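Local coordinates for protein glutamine synthetase (Helicobacter pylori, PDB 5ZLI) that is a type I-beta glutamine synthetase, a twelve-subunit enzyme whose chain joins a beta-grasp domain to a larger catalytic domain, at residues T425-K437 against I451-F464. Numbering follows the deposited sequence.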
ATOM      1  N   THR B 425     -13.694 -13.667  46.344  1.00 27.22           N
ATOM      2  CA  THR B 425     -13.411 -14.535  45.231  1.00 29.16           C
ATOM      3  C   THR B 425     -14.394 -15.689  45.258  1.00 31.01           C
ATOM      4  O   THR B 425     -14.978 -16.005  46.301  1.00 29.41           O
ATOM      5  CB  THR B 425     -11.949 -15.031  45.296  1.00 31.74           C
ATOM      6  OG1 THR B 425     -11.680 -15.597  46.588  1.00 31.08           O
ATOM      7  CG2 THR B 425     -10.982 -13.925  45.030  1.00 31.06           C
ATOM      8  N   LEU B 426     -14.540 -16.328  44.094  1.00 24.91           N
ATOM      9  CA  LEU B 426     -15.313 -17.561  43.998  1.00 27.89           C
ATOM     10  C   LEU B 426     -14.698 -18.687  44.824  1.00 34.30           C
ATOM     11  O   LEU B 426     -15.420 -19.575  45.306  1.00 34.41           O
ATOM     12  CB  LEU B 426     -15.418 -17.986  42.540  1.00 30.69           C
ATOM     13  CG  LEU B 426     -16.105 -19.308  42.257  1.00 23.84           C
ATOM     14  CD1 LEU B 426     -17.494 -19.299  42.823  1.00 29.43           C
ATOM     15  CD2 LEU B 426     -16.082 -19.493  40.749  1.00 27.35           C
ATOM     16  N   ARG B 427     -13.370 -18.687  44.980  1.00 29.96           N
ATOM     17  CA  ARG B 427     -12.736 -19.726  45.778  1.00 31.68           C
ATOM     18  C   ARG B 427     -13.209 -19.643  47.223  1.00 39.47           C
ATOM     19  O   ARG B 427     -13.564 -20.663  47.829  1.00 44.42           O
ATOM     20  CB  ARG B 427     -11.215 -19.600  45.714  1.00 34.97           C
ATOM     21  CG  ARG B 427     -10.494 -20.390  46.810  1.00 38.98           C
ATOM     22  CD  ARG B 427      -9.016 -20.276  46.646  1.00 37.09           C
ATOM     23  NE  ARG B 427      -8.533 -21.212  45.656  1.00 45.04           N
ATOM     24  CZ  ARG B 427      -8.099 -22.419  45.956  1.00 52.13           C
ATOM     25  NH1 ARG B 427      -8.097 -22.807  47.219  1.00 57.80           N
ATOM     26  NH2 ARG B 427      -7.668 -23.224  45.002  1.00 49.46           N
ATOM     27  N   ARG B 428     -13.242 -18.429  47.797  1.00 33.18           N
ATOM     28  CA  ARG B 428     -13.713 -18.334  49.167  1.00 34.10           C
ATOM     29  C   ARG B 428     -15.204 -18.656  49.230  1.00 38.23           C
ATOM     30  O   ARG B 428     -15.630 -19.348  50.157  1.00 31.67           O
ATOM     31  CB  ARG B 428     -13.365 -16.961  49.763  1.00 30.73           C
ATOM     32  CG  ARG B 428     -12.858 -17.042  51.227  1.00 31.13           C
ATOM     33  CD  ARG B 428     -12.304 -15.721  51.742  1.00 41.99           C
ATOM     34  NE  ARG B 428     -13.235 -14.597  51.583  1.00 47.49           N
ATOM     35  CZ  ARG B 428     -12.910 -13.330  51.820  1.00 40.77           C
ATOM     36  NH1 ARG B 428     -13.795 -12.352  51.666  1.00 24.53           N
ATOM     37  NH2 ARG B 428     -11.675 -13.056  52.206  1.00 44.69           N
ATOM     38  N   SER B 429     -15.980 -18.252  48.208  1.00 36.22           N
ATOM     39  CA  SER B 429     -17.407 -18.561  48.161  1.00 29.17           C
ATOM     40  C   SER B 429     -17.667 -20.059  48.141  1.00 34.72           C
ATOM     41  O   SER B 429     -18.595 -20.540  48.799  1.00 30.99           O
ATOM     42  CB  SER B 429     -18.023 -17.941  46.923  1.00 27.73           C
ATOM     43  OG  SER B 429     -18.085 -16.555  47.078  1.00 35.80           O
ATOM     44  N   LEU B 430     -16.842 -20.820  47.419  1.00 35.33           N
ATOM     45  CA  LEU B 430     -17.054 -22.259  47.406  1.00 37.63           C
ATOM     46  C   LEU B 430     -16.670 -22.854  48.746  1.00 42.47           C
ATOM     47  O   LEU B 430     -17.397 -23.697  49.287  1.00 43.49           O
ATOM     48  CB  LEU B 430     -16.275 -22.915  46.274  1.00 38.19           C
ATOM     49  CG  LEU B 430     -16.851 -22.542  44.909  1.00 42.52           C
ATOM     50  CD1 LEU B 430     -15.929 -22.939  43.768  1.00 37.64           C
ATOM     51  CD2 LEU B 430     -18.203 -23.202  44.742  1.00 33.12           C
ATOM     52  N   GLU B 431     -15.543 -22.408  49.304  1.00 38.73           N
ATOM     53  CA  GLU B 431     -15.189 -22.769  50.669  1.00 40.38           C
ATOM     54  C   GLU B 431     -16.346 -22.461  51.638  1.00 39.68           C
ATOM     55  O   GLU B 431     -16.780 -23.326  52.404  1.00 32.73           O
ATOM     56  CB  GLU B 431     -13.895 -22.034  51.027  1.00 38.02           C
ATOM     57  CG  GLU B 431     -12.667 -22.676  50.363  1.00 43.69           C
ATOM     58  CD  GLU B 431     -11.410 -21.795  50.360  1.00 48.12           C
ATOM     59  OE1 GLU B 431     -11.420 -20.670  50.927  1.00 38.06           O
ATOM     60  OE2 GLU B 431     -10.399 -22.251  49.777  1.00 52.81           O
ATOM     61  N   GLU B 432     -16.885 -21.242  51.586  1.00 40.66           N
ATOM     62  CA  GLU B 432     -17.989 -20.897  52.475  1.00 41.50           C
ATOM     63  C   GLU B 432     -19.188 -21.792  52.213  1.00 42.31           C
ATOM     64  O   GLU B 432     -19.907 -22.164  53.147  1.00 43.76           O
ATOM     65  CB  GLU B 432     -18.373 -19.424  52.324  1.00 38.99           C
ATOM     66  CG  GLU B 432     -17.207 -18.519  52.663  1.00 40.26           C
ATOM     67  CD  GLU B 432     -17.145 -18.097  54.098  1.00 43.00           C
ATOM     68  OE1 GLU B 432     -18.203 -18.043  54.754  1.00 50.46           O
ATOM     69  OE2 GLU B 432     -16.009 -17.874  54.582  1.00 47.02           O
ATOM     70  N   MET B 433     -19.443 -22.128  50.950  1.00 35.02           N
ATOM     71  CA  MET B 433     -20.552 -23.032  50.681  1.00 36.52           C
ATOM     72  C   MET B 433     -20.274 -24.422  51.212  1.00 42.45           C
ATOM     73  O   MET B 433     -21.134 -25.045  51.841  1.00 47.44           O
ATOM     74  CB  MET B 433     -20.857 -23.133  49.204  1.00 35.71           C
ATOM     75  CG  MET B 433     -22.051 -24.048  49.012  1.00 42.71           C
ATOM     76  SD  MET B 433     -22.109 -24.913  47.448  1.00 53.71           S
ATOM     77  CE  MET B 433     -20.781 -26.085  47.648  1.00 40.70           C
ATOM     78  N   LEU B 434     -19.083 -24.941  50.929  1.00 43.54           N
ATOM     79  CA  LEU B 434     -18.776 -26.310  51.309  1.00 39.83           C
ATOM     80  C   LEU B 434     -18.760 -26.478  52.814  1.00 43.55           C
ATOM     81  O   LEU B 434     -19.034 -27.573  53.306  1.00 51.48           O
ATOM     82  CB  LEU B 434     -17.430 -26.710  50.722  1.00 38.62           C
ATOM     83  CG  LEU B 434     -17.459 -26.932  49.223  1.00 39.09           C
ATOM     84  CD1 LEU B 434     -16.049 -27.176  48.674  1.00 38.41           C
ATOM     85  CD2 LEU B 434     -18.336 -28.126  48.973  1.00 47.04           C
ATOM     86  N   ALA B 435     -18.480 -25.416  53.556  1.00 44.58           N
ATOM     87  CA  ALA B 435     -18.496 -25.455  55.010  1.00 41.03           C
ATOM     88  C   ALA B 435     -19.867 -25.132  55.591  1.00 44.77           C
ATOM     89  O   ALA B 435     -20.018 -25.073  56.812  1.00 49.65           O
ATOM     90  CB  ALA B 435     -17.455 -24.503  55.573  1.00 35.32           C
ATOM     91  N   ASP B 436     -20.866 -24.927  54.748  1.00 49.61           N
ATOM     92  CA  ASP B 436     -22.243 -24.640  55.143  1.00 47.75           C
ATOM     93  C   ASP B 436     -23.131 -25.124  54.010  1.00 51.55           C
ATOM     94  O   ASP B 436     -23.545 -24.366  53.130  1.00 50.22           O
ATOM     95  CB  ASP B 436     -22.513 -23.162  55.381  1.00 44.57           C
ATOM     96  CG  ASP B 436     -23.809 -22.951  56.078  1.00 54.63           C
ATOM     97  OD1 ASP B 436     -24.222 -21.779  56.237  1.00 61.11           O
ATOM     98  OD2 ASP B 436     -24.466 -23.981  56.354  1.00 58.49           O
ATOM     99  N   LYS B 437     -23.417 -26.409  54.014  1.00 51.23           N
ATOM    100  CA  LYS B 437     -24.125 -26.986  52.903  1.00 49.46           C
ATOM    101  C   LYS B 437     -25.416 -27.630  53.336  1.00 46.98           C
ATOM    102  O   LYS B 437     -26.154 -28.140  52.484  1.00 47.76           O
ATOM    103  CB  LYS B 437     -23.201 -27.991  52.200  1.00 44.40           C
ATOM    104  CG  LYS B 437     -22.170 -28.612  53.142  1.00 51.92           C
ATOM    105  CD  LYS B 437     -21.206 -29.546  52.410  1.00 56.73           C
ATOM    106  CE  LYS B 437     -20.239 -30.250  53.369  1.00 62.70           C
ATOM    107  NZ  LYS B 437     -19.128 -30.990  52.675  1.00 62.36           N
ATOM    108  N   ILE B 451     -23.276 -31.544  44.795  1.00 29.59           N
ATOM    109  CA  ILE B 451     -22.468 -30.468  45.378  1.00 27.04           C
ATOM    110  C   ILE B 451     -21.001 -30.701  45.107  1.00 34.11           C
ATOM    111  O   ILE B 451     -20.239 -29.768  44.841  1.00 37.16           O
ATOM    112  CB  ILE B 451     -22.700 -30.342  46.896  1.00 34.94           C
ATOM    113  CG1 ILE B 451     -24.065 -29.727  47.236  1.00 40.38           C
ATOM    114  CG2 ILE B 451     -21.545 -29.582  47.569  1.00 26.45           C
ATOM    115  CD1 ILE B 451     -24.444 -29.873  48.730  1.00 35.19           C
ATOM    116  N   GLN B 452     -20.567 -31.946  45.204  1.00 38.63           N
ATOM    117  CA  GLN B 452     -19.169 -32.225  44.945  1.00 32.55           C
ATOM    118  C   GLN B 452     -18.886 -32.080  43.461  1.00 31.83           C
ATOM    119  O   GLN B 452     -17.856 -31.518  43.076  1.00 36.16           O
ATOM    120  CB  GLN B 452     -18.854 -33.621  45.484  1.00 30.67           C
ATOM    121  CG  GLN B 452     -19.019 -33.692  47.013  1.00 36.93           C
ATOM    122  CD  GLN B 452     -17.898 -32.970  47.771  1.00 39.55           C
ATOM    123  OE1 GLN B 452     -16.719 -33.159  47.458  1.00 43.11           O
ATOM    124  NE2 GLN B 452     -18.258 -32.148  48.760  1.00 33.46           N
ATOM    125  N   ALA B 453     -19.843 -32.462  42.618  1.00 29.08           N
ATOM    126  CA  ALA B 453     -19.686 -32.196  41.197  1.00 33.08           C
ATOM    127  C   ALA B 453     -19.626 -30.690  40.946  1.00 29.39           C
ATOM    128  O   ALA B 453     -18.698 -30.196  40.308  1.00 28.58           O
ATOM    129  CB  ALA B 453     -20.835 -32.841  40.411  1.00 27.56           C
ATOM    130  N   TYR B 454     -20.550 -29.933  41.528  1.00 31.89           N
ATOM    131  CA  TYR B 454     -20.553 -28.503  41.281  1.00 29.72           C
ATOM    132  C   TYR B 454     -19.267 -27.882  41.777  1.00 26.12           C
ATOM    133  O   TYR B 454     -18.730 -26.980  41.144  1.00 29.08           O
ATOM    134  CB  TYR B 454     -21.759 -27.859  41.954  1.00 28.51           C
ATOM    135  CG  TYR B 454     -21.926 -26.370  41.676  1.00 25.45           C
ATOM    136  CD1 TYR B 454     -22.678 -25.944  40.592  1.00 25.86           C
ATOM    137  CD2 TYR B 454     -21.370 -25.401  42.510  1.00 24.73           C
ATOM    138  CE1 TYR B 454     -22.865 -24.611  40.328  1.00 29.30           C
ATOM    139  CE2 TYR B 454     -21.547 -24.042  42.250  1.00 27.32           C
ATOM    140  CZ  TYR B 454     -22.304 -23.659  41.147  1.00 30.63           C
ATOM    141  OH  TYR B 454     -22.522 -22.333  40.828  1.00 30.40           O
ATOM    142  N   GLN B 455     -18.766 -28.348  42.914  1.00 29.23           N
ATOM    143  CA  GLN B 455     -17.506 -27.844  43.442  1.00 31.63           C
ATOM    144  C   GLN B 455     -16.359 -28.181  42.499  1.00 29.82           C
ATOM    145  O   GLN B 455     -15.539 -27.327  42.171  1.00 27.81           O
ATOM    146  CB  GLN B 455     -17.264 -28.424  44.839  1.00 32.64           C
ATOM    147  CG  GLN B 455     -15.801 -28.382  45.303  1.00 37.22           C
ATOM    148  CD  GLN B 455     -15.062 -29.698  45.059  1.00 42.39           C
ATOM    149  OE1 GLN B 455     -15.676 -30.756  44.830  1.00 27.70           O
ATOM    150  NE2 GLN B 455     -13.728 -29.632  45.090  1.00 47.49           N
ATOM    151  N   SER B 456     -16.302 -29.428  42.047  1.00 31.16           N
ATOM    152  CA  SER B 456     -15.264 -29.842  41.115  1.00 28.88           C
ATOM    153  C   SER B 456     -15.351 -29.081  39.791  1.00 30.06           C
ATOM    154  O   SER B 456     -14.320 -28.738  39.192  1.00 30.66           O
ATOM    155  CB  SER B 456     -15.374 -31.347  40.877  1.00 24.76           C
ATOM    156  OG  SER B 456     -14.618 -31.781  39.754  1.00 28.95           O
ATOM    157  N   LEU B 457     -16.564 -28.795  39.325  1.00 26.30           N
ATOM    158  CA  LEU B 457     -16.729 -28.094  38.060  1.00 28.85           C
ATOM    159  C   LEU B 457     -16.192 -26.665  38.141  1.00 31.38           C
ATOM    160  O   LEU B 457     -15.427 -26.213  37.276  1.00 28.99           O
ATOM    161  CB  LEU B 457     -18.216 -28.088  37.697  1.00 30.12           C
ATOM    162  CG  LEU B 457     -18.647 -27.298  36.471  1.00 34.49           C
ATOM    163  CD1 LEU B 457     -18.470 -28.106  35.217  1.00 39.01           C
ATOM    164  CD2 LEU B 457     -20.057 -26.875  36.626  1.00 39.37           C
ATOM    165  N   LYS B 458     -16.563 -25.945  39.199  1.00 35.98           N
ATOM    166  CA  LYS B 458     -16.242 -24.531  39.281  1.00 30.81           C
ATOM    167  C   LYS B 458     -14.762 -24.325  39.572  1.00 35.62           C
ATOM    168  O   LYS B 458     -14.151 -23.405  39.025  1.00 38.89           O
ATOM    169  CB  LYS B 458     -17.102 -23.900  40.366  1.00 24.71           C
ATOM    170  CG  LYS B 458     -18.535 -23.945  39.976  1.00 31.73           C
ATOM    171  CD  LYS B 458     -18.825 -23.031  38.802  1.00 40.65           C
ATOM    172  CE  LYS B 458     -20.173 -23.306  38.148  1.00 26.31           C
ATOM    173  NZ  LYS B 458     -20.314 -22.317  37.054  1.00 26.13           N
ATOM    174  N   PHE B 459     -14.144 -25.199  40.360  1.00 31.87           N
ATOM    175  CA  PHE B 459     -12.712 -25.086  40.552  1.00 33.74           C
ATOM    176  C   PHE B 459     -11.962 -25.346  39.241  1.00 35.98           C
ATOM    177  O   PHE B 459     -11.091 -24.550  38.869  1.00 35.30           O
ATOM    178  CB  PHE B 459     -12.285 -26.037  41.664  1.00 35.18           C
ATOM    179  CG  PHE B 459     -12.345 -25.430  43.045  1.00 35.22           C
ATOM    180  CD1 PHE B 459     -11.330 -24.625  43.517  1.00 39.72           C
ATOM    181  CD2 PHE B 459     -13.433 -25.649  43.864  1.00 38.12           C
ATOM    182  CE1 PHE B 459     -11.400 -24.068  44.793  1.00 40.54           C
ATOM    183  CE2 PHE B 459     -13.494 -25.095  45.131  1.00 38.66           C
ATOM    184  CZ  PHE B 459     -12.491 -24.309  45.589  1.00 35.31           C
ATOM    185  N   ASN B 460     -12.337 -26.393  38.472  1.00 32.05           N
ATOM    186  CA  ASN B 460     -11.608 -26.640  37.214  1.00 34.05           C
ATOM    187  C   ASN B 460     -11.973 -25.676  36.089  1.00 36.89           C
ATOM    188  O   ASN B 460     -11.121 -25.401  35.236  1.00 37.66           O
ATOM    189  CB  ASN B 460     -11.791 -28.055  36.640  1.00 36.78           C
ATOM    190  CG  ASN B 460     -10.994 -29.129  37.377  1.00 39.65           C
ATOM    191  OD1 ASN B 460      -9.759 -29.084  37.451  1.00 47.11           O
ATOM    192  ND2 ASN B 460     -11.685 -30.174  37.773  1.00 37.81           N
ATOM    193  N   ALA B 461     -13.226 -25.210  36.006  1.00 37.51           N
ATOM    194  CA  ALA B 461     -13.579 -24.330  34.894  1.00 28.59           C
ATOM    195  C   ALA B 461     -13.104 -22.899  35.111  1.00 30.94           C
ATOM    196  O   ALA B 461     -12.522 -22.300  34.204  1.00 31.12           O
ATOM    197  CB  ALA B 461     -15.092 -24.335  34.677  1.00 28.36           C
ATOM    198  N   GLU B 462     -13.280 -22.354  36.318  1.00 33.14           N
ATOM    199  CA  GLU B 462     -13.115 -20.925  36.588  1.00 30.82           C
ATOM    200  C   GLU B 462     -11.948 -20.572  37.499  1.00 31.05           C
ATOM    201  O   GLU B 462     -11.243 -19.605  37.232  1.00 33.08           O
ATOM    202  CB  GLU B 462     -14.399 -20.330  37.167  1.00 30.27           C
ATOM    203  CG  GLU B 462     -15.459 -19.947  36.128  1.00 38.88           C
ATOM    204  CD  GLU B 462     -16.624 -20.913  36.032  1.00 48.44           C
ATOM    205  OE1 GLU B 462     -17.518 -20.671  35.191  1.00 57.48           O
ATOM    206  OE2 GLU B 462     -16.658 -21.908  36.790  1.00 50.91           O
ATOM    207  N   VAL B 463     -11.753 -21.278  38.604  1.00 31.87           N
ATOM    208  CA  VAL B 463     -10.785 -20.838  39.596  1.00 31.50           C
ATOM    209  C   VAL B 463      -9.365 -21.188  39.165  1.00 40.04           C
ATOM    210  O   VAL B 463      -8.520 -20.303  38.965  1.00 38.02           O
ATOM    211  CB  VAL B 463     -11.121 -21.423  40.976  1.00 27.69           C
ATOM    212  CG1 VAL B 463     -10.093 -20.939  41.963  1.00 33.74           C
ATOM    213  CG2 VAL B 463     -12.520 -20.982  41.424  1.00 24.30           C
ATOM    214  N   PHE B 464      -9.089 -22.485  39.006  1.00 42.29           N
ATOM    215  CA  PHE B 464      -7.758 -22.929  38.600  1.00 37.46           C
ATOM    216  C   PHE B 464      -7.252 -22.251  37.329  1.00 34.72           C
ATOM    217  O   PHE B 464      -6.030 -22.050  37.220  1.00 32.86           O
ATOM    218  CB  PHE B 464      -7.731 -24.461  38.426  1.00 37.29           C
ATOM    219  CG  PHE B 464      -7.988 -25.246  39.689  1.00 40.68           C
ATOM    220  CD1 PHE B 464      -7.282 -24.974  40.855  1.00 48.63           C
ATOM    221  CD2 PHE B 464      -8.895 -26.290  39.698  1.00 40.09           C
ATOM    222  CE1 PHE B 464      -7.503 -25.716  42.018  1.00 46.65           C
ATOM    223  CE2 PHE B 464      -9.124 -27.020  40.849  1.00 41.65           C
ATOM    224  CZ  PHE B 464      -8.425 -26.732  42.010  1.00 41.65           C
TER
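F459 turns the edge of its ring to the guanidinium of R427: CE1 stands 3.8 Å from NH2, over the centre of one guanidinium face, with the two planes 80° apart. At the edge of the same guanidinium, F464 brings up CE1, while V463 CG1 meets NE obliquely. These groups close one end of an antiparallel helix pair in the catalytic domain, 426-434 against 451-464, whose axes run at 162° and approach to 10.5 Å. R427 bends at chi3 (-82°) after an extended start, which carries its charged end across V463 to the two phenylalanines; NE is paired with E467, and NH1 makes a weak salt bridge with E431 one turn on. Nearby, the side chains of R428 and E431 reach a neighbouring subunit, where R428 NH2 makes a salt bridge with E431 of that subunit.

L430 fills the middle: its CD1 lies 3.5 Å from CE2 of F459, oblique to that ring, and also packs on CB of K458, while CD2 reaches the edge of the Y454 ring. Helix 315-322 of the same chain lies against L430 and M433, which touch A320, and the Y454 hydroxyl is hydrogen-bonded to the A320 carbonyl oxygen. Toward the N-terminal side of 451-464, I451 CG2 receives M433 CE at 3.6 Å and L434 CD2 at 3.8 Å. No hydrogen bond joins the two segments; they meet through apolar side chains and the guanidinium of R427 against the F459 ring. At the opposite end L426 CD2 rests 3.9 Å from V463 CG2.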